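Local structure of sugar ABC transporter, periplasmic sugar-binding protein (4IRX) at residues 182-187 against 213-218; 137-142 against 172-177; 30-35 against 254-259; 95-100 against 141-146. The protein binds myo-inositol in the cleft between its two lobes, and probably hands it to an ABC transporter for uptake. One frame throughout, in Å; residues are numbered along the deposited sequence.

In the fold
Interactions 1 and 2 belong to the lobe built on the parallel sheet and interaction 3 to the lobe of the mixed sheet, while interaction 4 joins the two across the ligand cleft. Interactions 2 and 4 both touch myo-inositol; their centres are about 13 Å apart, they share Pro141 and Gly142, and a salt bridge from Asp140 OD2 to Arg97 NH2 (3.0 Å) ties them together. Interaction 1 lies farther out, its centre about 17 Å from that of interaction 2, with Ile186 CD1 touching Ile137 CD1 at 3.7 Å. Interaction 3 reaches the cleft through Gln254, whose OE1 packs 3.3 Å from Asp96 CA. Interactions 1 and 3 lie about 39 Å apart, centre to centre.

Interaction 1: 182-187 against 213-218; sequences VTQNIL and VRAAGL
The C-terminal end of helix 203-215 and the turn after it, a Schellman motif, pack through Val213, Ala215, Ala216 and Leu218 against Gln184 and Leu187 of helix 176-189. Gly217, with positive phi, makes the turn: its N bonds back to Arg214 O, and Leu218 N reaches Val213 O at 3.0 Å. The reversal brings Leu218 to the same neighbour that Val213 and Ala216 meet, the side chain of Leu187. CD1 of Leu187 lies 4.2 Å from both Val213 CG2 and Ala216 CB. Both Leu187 branches lie close to Leu218 CD1, CD2 at 4.0 Å, the two leucine side chains sliding past each other in opposite directions. Nearer the surface, Gln184 extends beyond CG (chi2 -176°) and sets NE2 3.6 Å from Ala215 CB, the amide nitrogen touching a methyl. Pro195 also packs on Leu187 and Val223 on Val213, while Thr183, one turn before Leu187, touches Ala209 and Ala212 earlier in the partner helix. No hydrogen bond crosses between the two segments. With methyl groups carrying most of a modest interface, these segments are held by shape and by the exclusion of water from Leu187 and Val213, not by directional bonds.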
loop_
_atom_site.group_PDB
_atom_site.type_symbol
_atom_site.label_atom_id
_atom_site.label_comp_id
_atom_site.label_asym_id
_atom_site.label_seq_id
_atom_site.Cartn_x
_atom_site.Cartn_y
_atom_site.Cartn_z
ATOM N N VAL A 182 3.057 16.180 10.793
ATOM C CA VAL A 182 1.751 16.506 10.222
ATOM C C VAL A 182 0.656 16.283 11.275
ATOM O O VAL A 182 -0.223 17.121 11.462
ATOM C CB VAL A 182 1.463 15.665 8.956
ATOM C CG1 VAL A 182 -0.021 15.739 8.567
ATOM C CG2 VAL A 182 2.350 16.133 7.819
ATOM N N THR A 183 0.711 15.156 11.977
ATOM C CA THR A 183 -0.270 14.855 13.017
ATOM C C THR A 183 -0.176 15.829 14.195
ATOM O O THR A 183 -1.191 16.320 14.683
ATOM C CB THR A 183 -0.182 13.381 13.486
ATOM O OG1 THR A 183 -0.350 12.529 12.342
ATOM C CG2 THR A 183 -1.290 13.055 14.496
ATOM N N GLN A 184 1.053 16.168 14.587
ATOM C CA GLN A 184 1.222 17.147 15.657
ATOM C C GLN A 184 0.554 18.469 15.337
ATOM O O GLN A 184 -0.163 19.034 16.170
ATOM C CB GLN A 184 2.702 17.387 15.952
ATOM C CG GLN A 184 3.337 16.229 16.721
ATOM C CD GLN A 184 4.766 16.513 17.105
ATOM O OE1 GLN A 184 5.599 16.825 16.237
ATOM N NE2 GLN A 184 5.063 16.425 18.404
ATOM N N ASN A 185 0.754 18.953 14.112
ATOM C CA ASN A 185 0.214 20.238 13.729
ATOM C C ASN A 185 -1.321 20.189 13.669
ATOM O O ASN A 185 -1.996 21.152 14.060
ATOM C CB ASN A 185 0.829 20.675 12.412
ATOM C CG ASN A 185 2.223 21.218 12.584
ATOM O OD1 ASN A 185 2.631 21.558 13.697
ATOM N ND2 ASN A 185 2.977 21.287 11.489
ATOM N N ILE A 186 -1.868 19.061 13.207
ATOM C CA ILE A 186 -3.311 18.884 13.189
ATOM C C ILE A 186 -3.848 18.890 14.612
ATOM O O ILE A 186 -4.849 19.570 14.906
ATOM C CB ILE A 186 -3.695 17.590 12.472
ATOM C CG1 ILE A 186 -3.373 17.720 10.978
ATOM C CG2 ILE A 186 -5.174 17.289 12.714
ATOM C CD1 ILE A 186 -3.545 16.402 10.215
ATOM N N LEU A 187 -3.171 18.174 15.507
ATOM C CA LEU A 187 -3.615 18.154 16.915
ATOM C C LEU A 187 -3.578 19.541 17.531
ATOM O O LEU A 187 -4.495 19.924 18.242
ATOM C CB LEU A 187 -2.810 17.141 17.738
ATOM C CG LEU A 187 -2.995 15.684 17.314
ATOM C CD1 LEU A 187 -1.993 14.835 18.086
ATOM C CD2 LEU A 187 -4.434 15.219 17.623
ATOM N N VAL A 213 0.211 11.656 19.221
ATOM C CA VAL A 213 -0.795 11.603 20.269
ATOM C C VAL A 213 -0.154 11.562 21.655
ATOM O O VAL A 213 -0.564 12.323 22.537
ATOM C CB VAL A 213 -1.744 10.434 20.036
ATOM C CG1 VAL A 213 -2.591 10.176 21.287
ATOM C CG2 VAL A 213 -2.585 10.728 18.805
ATOM N N ARG A 214 0.891 10.748 21.817
ATOM C CA ARG A 214 1.639 10.713 23.081
ATOM C C ARG A 214 2.379 12.011 23.351
ATOM O O ARG A 214 2.345 12.514 24.484
ATOM C CB ARG A 214 2.633 9.564 23.091
ATOM C CG ARG A 214 1.986 8.207 23.044
ATOM C CD ARG A 214 2.910 7.183 23.683
ATOM N NE ARG A 214 4.190 7.141 22.984
ATOM C CZ ARG A 214 4.431 6.364 21.937
ATOM N NH1 ARG A 214 3.474 5.568 21.485
ATOM N NH2 ARG A 214 5.620 6.377 21.346
ATOM N N ALA A 215 3.037 12.557 22.324
ATOM C CA ALA A 215 3.772 13.812 22.494
ATOM C C ALA A 215 2.848 14.948 22.917
ATOM O O ALA A 215 3.289 15.903 23.566
ATOM C CB ALA A 215 4.498 14.190 21.209
ATOM N N ALA A 216 1.575 14.854 22.553
ATOM C CA ALA A 216 0.602 15.903 22.881
ATOM C C ALA A 216 -0.027 15.715 24.248
ATOM O O ALA A 216 -0.869 16.518 24.665
ATOM C CB ALA A 216 -0.483 16.000 21.794
ATOM N N GLY A 217 0.380 14.672 24.957
ATOM C CA GLY A 217 -0.169 14.416 26.272
ATOM C C GLY A 217 -1.576 13.871 26.184
ATOM O O GLY A 217 -2.325 13.923 27.164
ATOM N N LEU A 218 -1.932 13.309 25.031
ATOM C CA LEU A 218 -3.285 12.781 24.861
ATOM C C LEU A 218 -3.334 11.296 25.138
ATOM O O LEU A 218 -2.310 10.601 25.136
ATOM C CB LEU A 218 -3.847 13.080 23.456
ATOM C CG LEU A 218 -4.015 14.555 23.099
ATOM C CD1 LEU A 218 -4.206 14.753 21.594
ATOM C CD2 LEU A 218 -5.197 15.158 23.859
#

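Interaction 2: 137-142 against 172-177; sequences ITNDPG and ANSKRD. With INS (1,2,3,4,5,6-hexahydroxy-cyclohexane), chain C.
Ser174, Asn173 and Ala172 carry the contact; Ser174 and Asn173 meet the loop after strand 132-138, Ala172 the end of the strand itself. Ser174 OG, anti to its own carbonyl carbon (chi1 -67°), accepts a nearly straight bond from Asp140 N (3.0 Å, 163°). Ser174 OG is also hydrogen-bonded with O4 of myo-inositol at 2.8 Å. The serine thus touches the sugar alcohol directly and steadies the backbone of a second ligand-binding residue. Asp140 OD2 accepts from the ligand hydroxyl O5 at 2.6 Å and is also bound by Arg97 and Gln20. Asn139 ND2 donates to the same O5 (2.8 Å, 174°), which is therefore gripped both as donor and as acceptor. Asn173 crosses Pro141 at about a right angle, OD1 lying 3.3 Å from Pro141 CD, while its ND2 is taken by Gln178. A water donates to both Asn173 O and Asp140 OD1. Ala172 continues the strand pairing: its N bonds to Thr138 O at 3.1 Å, and its CB rests 3.8 Å from Ile137 CG2. Met205 of helix 203-215 covers Ile137, Asn139 and Ala172. The contact lies where the neighbouring parallel strands 132-138 and 164-171 end, just before helices 144-160 and 176-189 begin.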
loop_
_atom_site.group_PDB
_atom_site.type_symbol
_atom_site.label_atom_id
_atom_site.label_comp_id
_atom_site.label_asym_id
_atom_site.label_seq_id
_atom_site.Cartn_x
_atom_site.Cartn_y
_atom_site.Cartn_z
ATOM N N ILE A 137 -5.082 10.670 7.442
ATOM C CA ILE A 137 -3.692 10.865 7.018
ATOM C C ILE A 137 -3.409 9.877 5.879
ATOM O O ILE A 137 -3.453 8.661 6.064
ATOM C CB ILE A 137 -2.692 10.594 8.171
ATOM C CG1 ILE A 137 -3.040 11.446 9.401
ATOM C CG2 ILE A 137 -1.261 10.813 7.689
ATOM C CD1 ILE A 137 -2.830 12.927 9.221
ATOM N N THR A 138 -3.159 10.401 4.682
ATOM C CA THR A 138 -3.108 9.562 3.481
ATOM C C THR A 138 -1.695 9.122 3.105
ATOM O O THR A 138 -0.704 9.780 3.454
ATOM C CB THR A 138 -3.749 10.246 2.250
ATOM O OG1 THR A 138 -2.882 11.298 1.780
ATOM C CG2 THR A 138 -5.116 10.824 2.598
ATOM N N ASN A 139 -1.615 7.978 2.432
ATOM C CA ASN A 139 -0.360 7.467 1.884
ATOM C C ASN A 139 -0.067 8.040 0.488
ATOM O O ASN A 139 -0.920 8.711 -0.092
ATOM C CB ASN A 139 -0.440 5.939 1.804
ATOM C CG ASN A 139 -1.537 5.453 0.866
ATOM O OD1 ASN A 139 -2.702 5.831 1.019
ATOM N ND2 ASN A 139 -1.178 4.586 -0.103
ATOM N N ASP A 140 1.134 7.740 -0.025
ATOM C CA ASP A 140 1.561 7.986 -1.431
ATOM C C ASP A 140 0.492 8.598 -2.368
ATOM O O ASP A 140 -0.266 7.863 -3.008
ATOM C CB ASP A 140 2.026 6.659 -2.090
ATOM C CG ASP A 140 3.355 6.148 -1.580
ATOM O OD1 ASP A 140 4.303 6.937 -1.304
ATOM O OD2 ASP A 140 3.500 4.911 -1.485
ATOM N N PRO A 141 0.403 9.943 -2.433
ATOM C CA PRO A 141 -0.782 10.534 -3.071
ATOM C C PRO A 141 -1.035 10.204 -4.536
ATOM O O PRO A 141 -2.197 10.230 -4.938
ATOM C CB PRO A 141 -0.536 12.045 -2.935
ATOM C CG PRO A 141 0.296 12.160 -1.710
ATOM C CD PRO A 141 1.178 10.932 -1.658
ATOM N N GLY A 142 0.001 9.899 -5.300
ATOM C CA GLY A 142 -0.182 9.547 -6.703
ATOM C C GLY A 142 -0.542 8.092 -6.955
ATOM O O GLY A 142 -0.825 7.691 -8.081
ATOM N N ALA A 172 0.812 12.323 4.499
ATOM C CA ALA A 172 2.151 12.280 5.033
ATOM C C ALA A 172 3.089 11.465 4.147
ATOM O O ALA A 172 4.149 11.028 4.600
ATOM C CB ALA A 172 2.159 11.805 6.480
ATOM N N ASN A 173 2.686 11.239 2.891
ATOM C CA ASN A 173 3.572 10.722 1.846
ATOM C C ASN A 173 4.220 9.374 2.195
ATOM O O ASN A 173 5.326 9.063 1.775
ATOM C CB ASN A 173 4.631 11.792 1.496
ATOM C CG ASN A 173 4.000 13.024 0.900
ATOM O OD1 ASN A 173 3.370 12.955 -0.149
ATOM N ND2 ASN A 173 4.133 14.159 1.584
ATOM N N SER A 174 3.504 8.581 2.998
ATOM C CA SER A 174 3.998 7.267 3.433
ATOM C C SER A 174 5.341 7.360 4.167
ATOM O O SER A 174 6.255 6.535 3.976
ATOM C CB SER A 174 4.107 6.308 2.227
ATOM O OG SER A 174 2.814 6.007 1.698
ATOM N N LYS A 175 5.484 8.397 4.977
ATOM C CA LYS A 175 6.691 8.566 5.771
ATOM C C LYS A 175 6.359 8.778 7.234
ATOM O O LYS A 175 5.540 9.633 7.580
ATOM C CB LYS A 175 7.518 9.734 5.235
ATOM C CG LYS A 175 8.001 9.557 3.794
ATOM C CD LYS A 175 9.137 8.546 3.703
ATOM C CE LYS A 175 9.139 7.809 2.364
ATOM N NZ LYS A 175 10.236 6.798 2.302
ATOM N N ARG A 176 6.987 8.001 8.101
ATOM C CA ARG A 176 6.730 8.081 9.527
ATOM C C ARG A 176 7.104 9.451 10.099
ATOM O O ARG A 176 6.373 9.989 10.960
ATOM C CB ARG A 176 7.457 6.965 10.284
ATOM C CG ARG A 176 7.056 6.918 11.740
ATOM C CD ARG A 176 7.677 5.761 12.473
ATOM N NE ARG A 176 7.317 4.493 11.862
ATOM C CZ ARG A 176 7.496 3.307 12.447
ATOM N NH1 ARG A 176 8.022 3.246 13.671
ATOM N NH2 ARG A 176 7.146 2.191 11.800
ATOM N N ASP A 177 8.216 10.019 9.614
ATOM C CA ASP A 177 8.674 11.327 10.112
ATOM C C ASP A 177 7.690 12.443 9.761
ATOM O O ASP A 177 7.400 13.317 10.606
ATOM C CB ASP A 177 10.120 11.655 9.648
ATOM C CG ASP A 177 10.253 11.755 8.136
ATOM O OD1 ASP A 177 9.770 10.852 7.441
ATOM O OD2 ASP A 177 10.846 12.741 7.638
HETATM C C1 INS C . 0.860 0.011 0.187
HETATM C C2 INS C . 1.154 0.049 1.650
HETATM C C3 INS C . 2.324 0.970 1.882
HETATM C C4 INS C . 1.994 2.353 1.420
HETATM C C5 INS C . 1.741 2.357 -0.041
HETATM C C6 INS C . 0.633 1.393 -0.395
HETATM O O1 INS C . -0.249 -0.815 -0.064
HETATM O O2 INS C . 0.022 0.475 2.345
HETATM O O3 INS C . 2.697 0.969 3.238
HETATM O O4 INS C . 3.014 3.241 1.749
HETATM O O5 INS C . 1.439 3.653 -0.450
HETATM O O6 INS C . 0.356 1.403 -1.771
HETATM O O HOH W 1 4.987 9.574 -1.384
#

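Interaction 3: 30-35 against 254-259; sequences LEDEAA and QIRTAL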
loop_
_atom_site.group_PDB
_atom_site.type_symbol
_atom_site.label_atom_id
_atom_site.label_comp_id
_atom_site.label_asym_id
_atom_site.label_seq_id
_atom_site.Cartn_x
_atom_site.Cartn_y
_atom_site.Cartn_z
ATOM N N LEU A 30 9.057 -11.899 -2.316
ATOM C CA LEU A 30 9.399 -12.012 -3.732
ATOM C C LEU A 30 10.630 -12.889 -3.929
ATOM O O LEU A 30 10.636 -13.757 -4.811
ATOM C CB LEU A 30 9.657 -10.628 -4.327
ATOM C CG LEU A 30 10.266 -10.617 -5.723
ATOM C CD1 LEU A 30 9.208 -11.012 -6.735
ATOM C CD2 LEU A 30 10.788 -9.208 -6.030
ATOM N N GLU A 31 11.664 -12.684 -3.117
ATOM C CA GLU A 31 12.894 -13.445 -3.269
ATOM C C GLU A 31 12.695 -14.927 -2.973
ATOM O O GLU A 31 13.286 -15.769 -3.651
ATOM C CB GLU A 31 13.998 -12.875 -2.393
ATOM C CG GLU A 31 14.472 -11.532 -2.891
ATOM C CD GLU A 31 15.302 -10.797 -1.863
ATOM O OE1 GLU A 31 15.317 -11.227 -0.678
ATOM O OE2 GLU A 31 15.917 -9.775 -2.238
ATOM N N ASP A 32 11.859 -15.256 -1.974
ATOM C CA ASP A 32 11.535 -16.660 -1.667
ATOM C C ASP A 32 10.845 -17.319 -2.851
ATOM O O ASP A 32 11.265 -18.370 -3.354
ATOM C CB ASP A 32 10.642 -16.766 -0.419
ATOM C CG ASP A 32 10.034 -18.168 -0.236
ATOM O OD1 ASP A 32 10.771 -19.171 -0.295
ATOM O OD2 ASP A 32 8.783 -18.272 -0.066
ATOM N N GLU A 33 9.782 -16.669 -3.314
ATOM C CA GLU A 33 9.025 -17.220 -4.429
ATOM C C GLU A 33 9.887 -17.350 -5.678
ATOM O O GLU A 33 9.768 -18.335 -6.406
ATOM C CB GLU A 33 7.762 -16.399 -4.697
ATOM C CG GLU A 33 6.772 -17.063 -5.675
ATOM C CD GLU A 33 5.992 -18.251 -5.108
ATOM O OE1 GLU A 33 5.872 -18.389 -3.873
ATOM O OE2 GLU A 33 5.493 -19.060 -5.923
ATOM N N ALA A 34 10.783 -16.392 -5.901
ATOM C CA ALA A 34 11.613 -16.435 -7.100
ATOM C C ALA A 34 12.531 -17.658 -7.082
ATOM O O ALA A 34 12.665 -18.352 -8.107
ATOM C CB ALA A 34 12.414 -15.126 -7.239
ATOM N N ALA A 35 13.121 -17.938 -5.920
ATOM C CA ALA A 35 13.936 -19.133 -5.762
ATOM C C ALA A 35 13.110 -20.386 -6.051
ATOM O O ALA A 35 13.493 -21.220 -6.881
ATOM C CB ALA A 35 14.531 -19.190 -4.356
ATOM N N GLN A 254 0.091 -11.047 -2.855
ATOM C CA GLN A 254 0.107 -10.178 -4.043
ATOM C C GLN A 254 1.333 -10.408 -4.896
ATOM O O GLN A 254 1.225 -10.646 -6.098
ATOM C CB GLN A 254 0.078 -8.695 -3.637
ATOM C CG GLN A 254 -1.225 -8.242 -2.962
ATOM C CD GLN A 254 -1.210 -6.763 -2.629
ATOM O OE1 GLN A 254 -0.793 -5.920 -3.442
ATOM N NE2 GLN A 254 -1.616 -6.432 -1.392
ATOM N N ILE A 255 2.503 -10.334 -4.272
ATOM C CA ILE A 255 3.741 -10.400 -5.034
ATOM C C ILE A 255 3.986 -11.789 -5.565
ATOM O O ILE A 255 4.412 -11.937 -6.696
ATOM C CB ILE A 255 4.943 -9.785 -4.269
ATOM C CG1 ILE A 255 6.146 -9.571 -5.180
ATOM C CG2 ILE A 255 5.352 -10.668 -3.131
ATOM C CD1 ILE A 255 5.888 -8.641 -6.364
ATOM N N ARG A 256 3.628 -12.811 -4.783
ATOM C CA ARG A 256 3.787 -14.185 -5.236
ATOM C C ARG A 256 2.881 -14.464 -6.426
ATOM O O ARG A 256 3.304 -15.119 -7.367
ATOM C CB ARG A 256 3.532 -15.165 -4.100
ATOM C CG ARG A 256 4.540 -15.049 -2.941
ATOM C CD ARG A 256 4.151 -15.975 -1.833
ATOM N NE ARG A 256 4.999 -15.823 -0.642
ATOM C CZ ARG A 256 6.108 -16.518 -0.445
ATOM N NH1 ARG A 256 6.529 -17.401 -1.360
ATOM N NH2 ARG A 256 6.809 -16.329 0.667
ATOM N N THR A 257 1.664 -13.917 -6.395
ATOM C CA THR A 257 0.730 -14.120 -7.494
ATOM C C THR A 257 1.217 -13.441 -8.757
ATOM O O THR A 257 1.141 -14.030 -9.849
ATOM C CB THR A 257 -0.669 -13.632 -7.111
ATOM O OG1 THR A 257 -1.140 -14.371 -5.969
ATOM C CG2 THR A 257 -1.636 -13.767 -8.257
ATOM N N ALA A 258 1.723 -12.217 -8.631
ATOM C CA ALA A 258 2.285 -11.556 -9.816
ATOM C C ALA A 258 3.451 -12.344 -10.421
ATOM O O ALA A 258 3.532 -12.492 -11.644
ATOM C CB ALA A 258 2.714 -10.121 -9.485
ATOM N N LEU A 259 4.349 -12.841 -9.576
ATOM C CA LEU A 259 5.483 -13.597 -10.077
ATOM C C LEU A 259 5.065 -14.925 -10.695
ATOM O O LEU A 259 5.624 -15.327 -11.706
ATOM C CB LEU A 259 6.526 -13.807 -8.977
ATOM C CG LEU A 259 7.847 -14.341 -9.497
ATOM C CD1 LEU A 259 8.479 -13.303 -10.432
ATOM C CD2 LEU A 259 8.755 -14.657 -8.300
#
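Helical segments 30-35 and 254-259 run in broadly the same direction, their axes 9.3 Å apart at closest approach and crossing at -33°. Arg256 reaches across with its chain extended from CG to NE and forms a salt-bridge network with Asp32 and Glu33, its guanidinium receiving both acids at the edge, in its own plane. NH1 and NH2 close end-on around the single atom Asp32 OD2, at 2.7 and 2.9 Å, while NH1 also binds the anti lone pair of Glu33 OE1 at 2.8 Å. The Glu33 carboxylate stands almost upright to the guanidinium, the planes 87° apart. Both helices cover one face of the mixed sheet in this Rossmann-like lobe: Leu259 packs on Val11 and Val41, and Leu30 on Val13 and Val43. Between the helices, Leu259 CD2 presses on Ala34, 3.6 Å from CA and 3.8 Å from CB. Leu30 CB lies 3.8 Å from Ile255 CG1. An alanine in place of Arg256 would probably leave Asp32 and Glu33 without the cation that bridges their like charges and open a gap beside Glu33 CB. Further charges extend the network: Glu29 binds Arg256 NH2, Lys36 binds Asp32 OD2, and Arg260 binds Glu33 OE2.

Interaction 4: 95-100 against 141-146; sequences VDRNIA and PGSSSS. With INS (1,2,3,4,5,6-hexahydroxy-cyclohexane), chain C.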
loop_
_atom_site.group_PDB
_atom_site.type_symbol
_atom_site.label_atom_id
_atom_site.label_comp_id
_atom_site.label_asym_id
_atom_site.label_seq_id
_atom_site.Cartn_x
_atom_site.Cartn_y
_atom_site.Cartn_z
ATOM N N VAL A 95 1.641 -4.357 -9.423
ATOM C CA VAL A 95 1.431 -4.934 -8.104
ATOM C C VAL A 95 1.254 -3.807 -7.083
ATOM O O VAL A 95 1.891 -2.752 -7.180
ATOM C CB VAL A 95 2.567 -5.904 -7.694
ATOM C CG1 VAL A 95 3.861 -5.157 -7.408
ATOM C CG2 VAL A 95 2.153 -6.733 -6.440
ATOM N N ASP A 96 0.339 -4.043 -6.137
ATOM C CA ASP A 96 0.007 -3.145 -5.025
ATOM C C ASP A 96 -0.824 -1.936 -5.411
ATOM O O ASP A 96 -1.853 -1.639 -4.787
ATOM C CB ASP A 96 1.228 -2.699 -4.231
ATOM C CG ASP A 96 0.832 -1.796 -3.086
ATOM O OD1 ASP A 96 0.257 -2.321 -2.100
ATOM O OD2 ASP A 96 1.046 -0.581 -3.191
ATOM N N ARG A 97 -0.353 -1.212 -6.418
ATOM C CA ARG A 97 -1.131 -0.111 -7.012
ATOM C C ARG A 97 -1.101 -0.258 -8.533
ATOM O O ARG A 97 -0.186 -0.885 -9.102
ATOM C CB ARG A 97 -0.654 1.289 -6.573
ATOM C CG ARG A 97 0.700 1.756 -7.135
ATOM C CD ARG A 97 1.875 1.059 -6.490
ATOM N NE ARG A 97 1.975 1.416 -5.073
ATOM C CZ ARG A 97 2.477 2.558 -4.592
ATOM N NH1 ARG A 97 2.999 3.480 -5.388
ATOM N NH2 ARG A 97 2.454 2.786 -3.284
ATOM N N ASN A 98 -2.123 0.280 -9.179
ATOM C CA ASN A 98 -2.304 0.017 -10.598
ATOM C C ASN A 98 -1.640 1.041 -11.514
ATOM O O ASN A 98 -1.046 2.008 -11.066
ATOM C CB ASN A 98 -3.790 -0.201 -10.935
ATOM C CG ASN A 98 -4.636 1.054 -10.781
ATOM O OD1 ASN A 98 -4.199 2.164 -11.103
ATOM N ND2 ASN A 98 -5.875 0.872 -10.302
ATOM N N ILE A 99 -1.675 0.759 -12.809
ATOM C CA ILE A 99 -1.318 1.735 -13.826
ATOM C C ILE A 99 -2.586 2.003 -14.603
ATOM O O ILE A 99 -3.274 1.061 -15.017
ATOM C CB ILE A 99 -0.233 1.188 -14.754
ATOM C CG1 ILE A 99 1.098 1.079 -13.999
ATOM C CG2 ILE A 99 -0.100 2.079 -15.991
ATOM C CD1 ILE A 99 2.201 0.448 -14.780
ATOM N N ALA A 100 -2.910 3.278 -14.815
ATOM C CA ALA A 100 -4.201 3.636 -15.400
ATOM C C ALA A 100 -4.118 4.826 -16.347
ATOM O O ALA A 100 -3.220 5.669 -16.238
ATOM C CB ALA A 100 -5.232 3.903 -14.293
ATOM N N PRO A 141 0.403 9.943 -2.433
ATOM C CA PRO A 141 -0.782 10.534 -3.071
ATOM C C PRO A 141 -1.035 10.204 -4.536
ATOM O O PRO A 141 -2.197 10.230 -4.938
ATOM C CB PRO A 141 -0.536 12.045 -2.935
ATOM C CG PRO A 141 0.296 12.160 -1.710
ATOM C CD PRO A 141 1.178 10.932 -1.658
ATOM N N GLY A 142 0.001 9.899 -5.300
ATOM C CA GLY A 142 -0.182 9.547 -6.703
ATOM C C GLY A 142 -0.542 8.092 -6.955
ATOM O O GLY A 142 -0.825 7.691 -8.081
ATOM N N SER A 143 -0.531 7.281 -5.909
ATOM C CA SER A 143 -0.804 5.857 -6.038
ATOM C C SER A 143 -2.311 5.559 -6.082
ATOM O O SER A 143 -3.072 6.122 -5.311
ATOM C CB SER A 143 -0.175 5.142 -4.843
ATOM O OG SER A 143 -0.533 3.774 -4.800
ATOM N N SER A 144 -2.741 4.647 -6.958
ATOM C CA SER A 144 -4.135 4.181 -6.935
ATOM C C SER A 144 -4.556 3.692 -5.548
ATOM O O SER A 144 -5.716 3.806 -5.161
ATOM C CB SER A 144 -4.377 3.065 -7.957
ATOM O OG SER A 144 -3.769 1.855 -7.524
ATOM N N SER A 145 -3.607 3.167 -4.777
ATOM C CA SER A 145 -3.959 2.644 -3.466
ATOM C C SER A 145 -4.414 3.761 -2.531
ATOM O O SER A 145 -5.349 3.572 -1.745
ATOM C CB SER A 145 -2.814 1.843 -2.868
ATOM O OG SER A 145 -1.679 2.672 -2.714
ATOM N N SER A 146 -3.767 4.919 -2.614
ATOM C CA SER A 146 -4.181 6.074 -1.824
ATOM C C SER A 146 -5.535 6.578 -2.299
ATOM O O SER A 146 -6.456 6.775 -1.508
ATOM C CB SER A 146 -3.143 7.174 -1.933
ATOM O OG SER A 146 -3.506 8.268 -1.112
HETATM C C1 INS C . 0.860 0.011 0.187
HETATM C C2 INS C . 1.154 0.049 1.650
HETATM C C3 INS C . 2.324 0.970 1.882
HETATM C C4 INS C . 1.994 2.353 1.420
HETATM C C5 INS C . 1.741 2.357 -0.041
HETATM C C6 INS C . 0.633 1.393 -0.395
HETATM O O1 INS C . -0.249 -0.815 -0.064
HETATM O O2 INS C . 0.022 0.475 2.345
HETATM O O3 INS C . 2.697 0.969 3.238
HETATM O O4 INS C . 3.014 3.241 1.749
HETATM O O5 INS C . 1.439 3.653 -0.450
HETATM O O6 INS C . 0.356 1.403 -1.771
#
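The guanidinium of Arg97 carries Ser143 OG over the centre of one face, while Asp96 and myo-inositol lie at its edge. Ser143 has two modelled conformers; in the one described its OG stands 3.2 Å above the guanidinium plane, where the angles to NE and NH2 are too poor for hydrogen bonds. This is the ligand cleft of a two-lobed periplasmic binding protein: the loop after strand 91-95 comes from one lobe, and the start of helix 144-160, with Ser143 at its N-cap position, from the other. Bent at chi2 and chi3, the Arg97 chain brings NE almost straight to the anti lone pair of Asp96 OD2 (2.9 Å, 177°), and NH2 donates to O6 of the ligand at 2.9 Å. Asp96 in turn accepts two neighbouring ligand hydroxyls, O6 on OD2 at 2.5 Å and O1 on OD1 at 2.6 Å. From the opposite lobe Ser145 OG is hydrogen-bonded with O6 at 2.6 Å, and also with Ser143 OG, so O6 is held from both lobes. The far end of the arginine is fixed by Pro72 O at NH1 and by Asp140 at NH2. An alanine in place of Arg97 would probably strip O6 of a donor and leave Asp96 and Asp140 without the positive group they share. Beyond the ligand, the two segments are joined directly by one backbone-to-side-chain hydrogen bond, Asn98 N donating to Ser144 OG, 2.8 Å long and 169° at the hydrogen, with Asn98 OD1 lying 3.3 Å from Ser144 CB.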